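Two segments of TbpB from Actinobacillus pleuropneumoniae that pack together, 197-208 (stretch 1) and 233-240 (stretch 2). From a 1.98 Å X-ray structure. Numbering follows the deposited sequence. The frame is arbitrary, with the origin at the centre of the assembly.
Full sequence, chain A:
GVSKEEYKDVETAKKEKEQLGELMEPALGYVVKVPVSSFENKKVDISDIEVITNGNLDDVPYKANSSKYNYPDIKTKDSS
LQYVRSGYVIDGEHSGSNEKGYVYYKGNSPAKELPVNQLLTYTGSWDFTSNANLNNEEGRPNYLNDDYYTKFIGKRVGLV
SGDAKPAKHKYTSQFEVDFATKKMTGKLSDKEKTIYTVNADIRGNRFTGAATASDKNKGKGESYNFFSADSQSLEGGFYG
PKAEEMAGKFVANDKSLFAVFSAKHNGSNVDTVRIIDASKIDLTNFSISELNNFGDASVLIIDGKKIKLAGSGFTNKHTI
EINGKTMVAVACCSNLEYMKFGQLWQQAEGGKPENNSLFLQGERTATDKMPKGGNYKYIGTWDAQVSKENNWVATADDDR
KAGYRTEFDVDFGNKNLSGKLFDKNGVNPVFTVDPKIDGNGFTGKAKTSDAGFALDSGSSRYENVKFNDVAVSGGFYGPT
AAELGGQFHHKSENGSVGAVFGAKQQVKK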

ATOM      1  N   THR A 197     -24.690   7.503   3.093  1.00 11.62           N
ATOM      2  CA  THR A 197     -24.379   6.095   3.185  1.00 12.04           C
ATOM      3  C   THR A 197     -23.239   5.864   2.231  1.00 12.50           C
ATOM      4  O   THR A 197     -23.038   6.636   1.293  1.00 12.45           O
ATOM      5  CB  THR A 197     -25.586   5.195   2.818  1.00 12.97           C
ATOM      6  OG1 THR A 197     -26.066   5.562   1.516  1.00 12.42           O
ATOM      7  CG2 THR A 197     -26.724   5.365   3.866  1.00 13.02           C
ATOM      8  N   VAL A 198     -22.468   4.813   2.482  1.00 11.93           N
ATOM      9  CA  VAL A 198     -21.322   4.512   1.646  1.00 11.70           C
ATOM     10  C   VAL A 198     -21.319   3.017   1.183  1.00 11.26           C
ATOM     11  O   VAL A 198     -21.888   2.140   1.843  1.00 10.58           O
ATOM     12  CB  VAL A 198     -19.974   4.827   2.361  1.00 13.30           C
ATOM     13  CG1 VAL A 198     -19.851   6.317   2.788  1.00 10.87           C
ATOM     14  CG2 VAL A 198     -19.787   3.973   3.528  1.00 12.75           C
ATOM     15  N   ASN A 199     -20.705   2.780   0.037  1.00 10.34           N
ATOM     16  CA  ASN A 199     -20.600   1.445  -0.555  1.00 11.57           C
ATOM     17  C   ASN A 199     -19.267   1.403  -1.237  1.00 11.68           C
ATOM     18  O   ASN A 199     -18.910   2.364  -1.932  1.00 11.49           O
ATOM     19  CB  ASN A 199     -21.688   1.237  -1.595  1.00 12.32           C
ATOM     20  CG  ASN A 199     -23.031   1.060  -0.972  1.00 16.21           C
ATOM     21  OD1 ASN A 199     -23.443  -0.069  -0.671  1.00 24.98           O
ATOM     22  ND2 ASN A 199     -23.720   2.172  -0.703  1.00 18.50           N
ATOM     23  N   ALA A 200     -18.497   0.337  -0.997  1.00 10.92           N
ATOM     24  CA  ALA A 200     -17.242   0.203  -1.681  1.00 10.53           C
ATOM     25  C   ALA A 200     -16.851  -1.254  -1.868  1.00 10.51           C
ATOM     26  O   ALA A 200     -17.338  -2.153  -1.147  1.00 11.98           O
ATOM     27  CB  ALA A 200     -16.095   0.984  -0.939  1.00  8.09           C
ATOM     28  N   ASP A 201     -15.958  -1.473  -2.816  1.00 10.31           N
ATOM     29  CA  ASP A 201     -15.332  -2.771  -3.026  1.00 11.03           C
ATOM     30  C   ASP A 201     -13.843  -2.738  -2.692  1.00 10.77           C
ATOM     31  O   ASP A 201     -13.135  -1.771  -3.005  1.00 10.12           O
ATOM     32  CB  ASP A 201     -15.473  -3.161  -4.499  1.00 11.65           C
ATOM     33  CG  ASP A 201     -16.928  -3.347  -4.901  1.00 14.35           C
ATOM     34  OD1 ASP A 201     -17.473  -4.439  -4.697  1.00 15.18           O
ATOM     35  OD2 ASP A 201     -17.522  -2.382  -5.380  1.00 18.48           O
ATOM     36  N   ILE A 202     -13.347  -3.848  -2.156  1.00 10.75           N
ATOM     37  CA  ILE A 202     -11.971  -3.949  -1.722  1.00  9.45           C
ATOM     38  C   ILE A 202     -11.107  -4.541  -2.854  1.00 10.04           C
ATOM     39  O   ILE A 202     -11.459  -5.577  -3.422  1.00  9.89           O
ATOM     40  CB  ILE A 202     -11.865  -4.894  -0.500  1.00 10.23           C
ATOM     41  CG1 ILE A 202     -12.725  -4.386   0.661  1.00 11.13           C
ATOM     42  CG2 ILE A 202     -10.378  -5.017  -0.062  1.00  8.66           C
ATOM     43  CD1 ILE A 202     -12.724  -5.352   1.889  1.00 14.16           C
ATOM     44  N   ARG A 203      -9.985  -3.895  -3.156  1.00  9.12           N
ATOM     45  CA  ARG A 203      -8.965  -4.425  -4.057  1.00  9.90           C
ATOM     46  C   ARG A 203      -7.607  -4.174  -3.385  1.00  9.98           C
ATOM     47  O   ARG A 203      -7.315  -3.038  -3.012  1.00  9.97           O
ATOM     48  CB  ARG A 203      -8.995  -3.639  -5.382  1.00 10.17           C
ATOM     49  N   GLY A 204      -6.763  -5.197  -3.315  1.00  9.46           N
ATOM     50  CA  GLY A 204      -5.511  -5.083  -2.540  1.00  9.05           C
ATOM     51  C   GLY A 204      -5.880  -4.683  -1.133  1.00  9.19           C
ATOM     52  O   GLY A 204      -6.789  -5.267  -0.555  1.00  8.49           O
ATOM     53  N   ASN A 205      -5.208  -3.669  -0.581  1.00  8.86           N
ATOM     54  CA  ASN A 205      -5.591  -3.191   0.757  1.00  9.53           C
ATOM     55  C   ASN A 205      -6.381  -1.886   0.669  1.00  9.71           C
ATOM     56  O   ASN A 205      -6.463  -1.142   1.644  1.00  9.50           O
ATOM     57  CB  ASN A 205      -4.391  -3.085   1.727  1.00  9.71           C
ATOM     58  CG  ASN A 205      -3.258  -2.250   1.168  1.00 10.36           C
ATOM     59  OD1 ASN A 205      -3.504  -1.270   0.476  1.00 11.18           O
ATOM     60  ND2 ASN A 205      -2.009  -2.662   1.422  1.00  8.37           N
ATOM     61  N   ARG A 206      -6.973  -1.617  -0.502  1.00  9.04           N
ATOM     62  CA  ARG A 206      -7.729  -0.372  -0.689  1.00  8.73           C
ATOM     63  C   ARG A 206      -9.203  -0.663  -0.950  1.00  8.91           C
ATOM     64  O   ARG A 206      -9.592  -1.806  -1.240  1.00  8.54           O
ATOM     65  CB  ARG A 206      -7.140   0.474  -1.850  1.00  8.34           C
ATOM     66  CG  ARG A 206      -5.632   0.727  -1.769  1.00  8.91           C
ATOM     67  CD  ARG A 206      -5.255   1.502  -0.528  1.00  6.09           C
ATOM     68  NE  ARG A 206      -5.618   2.906  -0.635  1.00  6.16           N
ATOM     69  CZ  ARG A 206      -5.157   3.853   0.181  1.00  7.57           C
ATOM     70  NH1 ARG A 206      -4.320   3.536   1.162  1.00  4.55           N
ATOM     71  NH2 ARG A 206      -5.532   5.129   0.030  1.00  6.41           N
ATOM     72  N   PHE A 207     -10.046   0.351  -0.768  1.00  9.06           N
ATOM     73  CA  PHE A 207     -11.432   0.222  -1.179  1.00  9.20           C
ATOM     74  C   PHE A 207     -11.798   1.417  -2.051  1.00  9.68           C
ATOM     75  O   PHE A 207     -11.289   2.540  -1.834  1.00  9.20           O
ATOM     76  CB  PHE A 207     -12.383   0.040   0.024  1.00  8.42           C
ATOM     77  CG  PHE A 207     -12.083   0.965   1.164  1.00  9.02           C
ATOM     78  CD1 PHE A 207     -12.652   2.222   1.221  1.00 11.16           C
ATOM     79  CD2 PHE A 207     -11.143   0.612   2.146  1.00 10.63           C
ATOM     80  CE1 PHE A 207     -12.327   3.122   2.272  1.00  9.11           C
ATOM     81  CE2 PHE A 207     -10.842   1.470   3.180  1.00 10.00           C
ATOM     82  CZ  PHE A 207     -11.449   2.748   3.240  1.00  8.82           C
ATOM     83  N   THR A 208     -12.671   1.171  -3.049  1.00  9.98           N
ATOM     84  CA  THR A 208     -13.182   2.237  -3.928  1.00  9.01           C
ATOM     85  C   THR A 208     -14.683   2.128  -4.090  1.00  8.81           C
ATOM     86  O   THR A 208     -15.263   1.005  -4.164  1.00  8.56           O
ATOM     87  CB  THR A 208     -12.552   2.170  -5.349  1.00 10.77           C
ATOM     88  OG1 THR A 208     -12.761   0.865  -5.884  1.00 11.69           O
ATOM     89  CG2 THR A 208     -11.048   2.394  -5.297  1.00  8.73           C
ATOM     90  N   SER A 233     -16.279   9.171  -5.864  1.00 11.21           N
ATOM     91  CA  SER A 233     -14.820   9.158  -5.671  1.00 10.58           C
ATOM     92  C   SER A 233     -14.438   8.827  -4.227  1.00 10.57           C
ATOM     93  O   SER A 233     -13.545   9.452  -3.628  1.00  9.50           O
ATOM     94  CB  SER A 233     -14.195  10.493  -6.108  1.00 10.18           C
ATOM     95  OG  SER A 233     -14.723  11.575  -5.321  1.00 12.42           O
ATOM     96  N   LEU A 234     -15.121   7.848  -3.654  1.00  9.88           N
ATOM     97  CA  LEU A 234     -14.728   7.374  -2.330  1.00  9.40           C
ATOM     98  C   LEU A 234     -13.552   6.424  -2.508  1.00  8.78           C
ATOM     99  O   LEU A 234     -13.642   5.454  -3.272  1.00  8.78           O
ATOM    100  CB  LEU A 234     -15.889   6.640  -1.637  1.00  9.33           C
ATOM    101  CG  LEU A 234     -15.612   6.306  -0.151  1.00 12.06           C
ATOM    102  CD1 LEU A 234     -16.903   6.426   0.689  1.00 13.94           C
ATOM    103  CD2 LEU A 234     -15.040   4.929  -0.009  1.00 12.96           C
ATOM    104  N   GLU A 235     -12.464   6.667  -1.789  1.00  7.53           N
ATOM    105  CA  GLU A 235     -11.284   5.788  -1.877  1.00  7.89           C
ATOM    106  C   GLU A 235     -10.596   5.851  -0.559  1.00  8.54           C
ATOM    107  O   GLU A 235     -10.396   6.970   0.016  1.00  8.62           O
ATOM    108  CB  GLU A 235     -10.306   6.225  -3.003  1.00  7.68           C
ATOM    109  CG  GLU A 235      -9.243   5.157  -3.478  1.00  8.23           C
ATOM    110  CD  GLU A 235      -8.006   4.966  -2.572  1.00  9.37           C
ATOM    111  OE1 GLU A 235      -7.723   5.812  -1.668  1.00  8.52           O
ATOM    112  OE2 GLU A 235      -7.268   3.953  -2.786  1.00  8.80           O
ATOM    113  N   GLY A 236     -10.196   4.674  -0.066  1.00  7.45           N
ATOM    114  CA  GLY A 236      -9.397   4.651   1.168  1.00  8.19           C
ATOM    115  C   GLY A 236      -8.622   3.367   1.292  1.00  8.03           C
ATOM    116  O   GLY A 236      -8.542   2.635   0.334  1.00  7.83           O
ATOM    117  N   GLY A 237      -8.055   3.112   2.472  1.00  7.76           N
ATOM    118  CA  GLY A 237      -7.243   1.929   2.668  1.00  8.23           C
ATOM    119  C   GLY A 237      -7.410   1.337   4.053  1.00  8.30           C
ATOM    120  O   GLY A 237      -7.904   2.018   4.984  1.00  7.36           O
ATOM    121  N   PHE A 238      -7.023   0.066   4.156  1.00  7.34           N
ATOM    122  CA  PHE A 238      -6.847  -0.592   5.424  1.00  8.01           C
ATOM    123  C   PHE A 238      -5.421  -0.460   5.833  1.00  7.54           C
ATOM    124  O   PHE A 238      -4.530  -0.632   5.026  1.00  7.92           O
ATOM    125  CB  PHE A 238      -7.230  -2.067   5.299  1.00  8.21           C
ATOM    126  CG  PHE A 238      -8.692  -2.263   4.988  1.00  9.01           C
ATOM    127  CD1 PHE A 238      -9.655  -2.067   6.002  1.00  7.75           C
ATOM    128  CD2 PHE A 238      -9.101  -2.608   3.701  1.00  8.52           C
ATOM    129  CE1 PHE A 238     -11.008  -2.251   5.745  1.00  7.50           C
ATOM    130  CE2 PHE A 238     -10.474  -2.771   3.415  1.00  7.47           C
ATOM    131  CZ  PHE A 238     -11.429  -2.599   4.474  1.00  6.41           C
ATOM    132  N   TYR A 239      -5.221  -0.132   7.100  1.00  8.54           N
ATOM    133  CA  TYR A 239      -3.886   0.103   7.635  1.00  8.17           C
ATOM    134  C   TYR A 239      -3.713  -0.711   8.935  1.00  8.61           C
ATOM    135  O   TYR A 239      -4.686  -1.107   9.570  1.00  8.49           O
ATOM    136  CB  TYR A 239      -3.714   1.579   7.952  1.00  7.87           C
ATOM    137  CG  TYR A 239      -3.818   2.532   6.767  1.00  7.08           C
ATOM    138  CD1 TYR A 239      -2.671   2.997   6.132  1.00  6.89           C
ATOM    139  CD2 TYR A 239      -5.058   3.011   6.332  1.00  9.03           C
ATOM    140  CE1 TYR A 239      -2.740   3.905   5.070  1.00  9.73           C
ATOM    141  CE2 TYR A 239      -5.152   3.931   5.254  1.00  8.17           C
ATOM    142  CZ  TYR A 239      -3.970   4.381   4.639  1.00  8.94           C
ATOM    143  OH  TYR A 239      -3.997   5.288   3.587  1.00  6.91           O
ATOM    144  N   GLY A 240      -2.480  -0.902   9.375  1.00  8.45           N
ATOM    145  CA  GLY A 240      -2.214  -1.963  10.354  1.00  8.79           C
ATOM    146  C   GLY A 240      -1.909  -3.234   9.591  1.00  9.82           C
ATOM    147  O   GLY A 240      -2.535  -3.500   8.548  1.00 10.26           O
TER
HETATM  148  O   HOH W   1      -3.877   0.841   2.505  1.00  8.04           O

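The contact is an antiparallel β-sheet pairing between strand 206-208 and strand 233-239, with a salt-bridged arginine on one face of the sheet and a cluster of apolar side chains on the other. The two strand axes approach to 4.5 Å at 161°, and the register pairs Arg-206 with Gly-237, Phe-207 with Gly-236 and Thr-208 with Glu-235. Phe-207 and Gly-236 form the hydrogen-bonded pair: Phe-207 N donates to Gly-236 O (2.9 Å, 162°) and Gly-236 N to Phe-207 O (3.0 Å, 161°). The ladder extends to the turn, where Phe-238 N donates to Asn-205 O (2.8 Å, 171°). That type II' turn, Arg-203 to Arg-206, folds stretch 1 into a hairpin, so strand 197-203 lies farther off, its axis 8.2 Å from that of strand 233-239.

On the face carrying Arg-206 and Glu-235, two nearly linear bonds join guanidinium to carboxylate: Arg-206 NE to Glu-235 OE2 and Arg-206 NH2 to Glu-235 OE1, both 2.9 Å. Arg-206 NH1 donates to Tyr-239 OH (3.0 Å) and to water 1, which also lies 3.0 Å from Phe-238 O. Glu-235 and Tyr-239 lie near the guanidinium plane, where its N-H groups point, while Gly-237 CA lies over its face. A CB on Gly-237 would fall 2.3 Å from Arg-206 NH1, a clash.

On the other face, the Phe-207 ring covers Gly-236, whose CA sits 3.8 Å from the ring centroid; a CB there would come within 2.5 Å of Phe-207 CZ. The edge of Phe-207 meets the face of Phe-238, with centroids 5.2 Å apart and planes at 64°. Strand 197-203 adds apolar contacts: Ile-202 CD1 reaches Phe-238 CE2 (3.7 Å), and Val-198 CG1 reaches Leu-234 CD1 (3.6 Å). Leu-234 CD2 also meets Phe-207 CD1 at 3.8 Å.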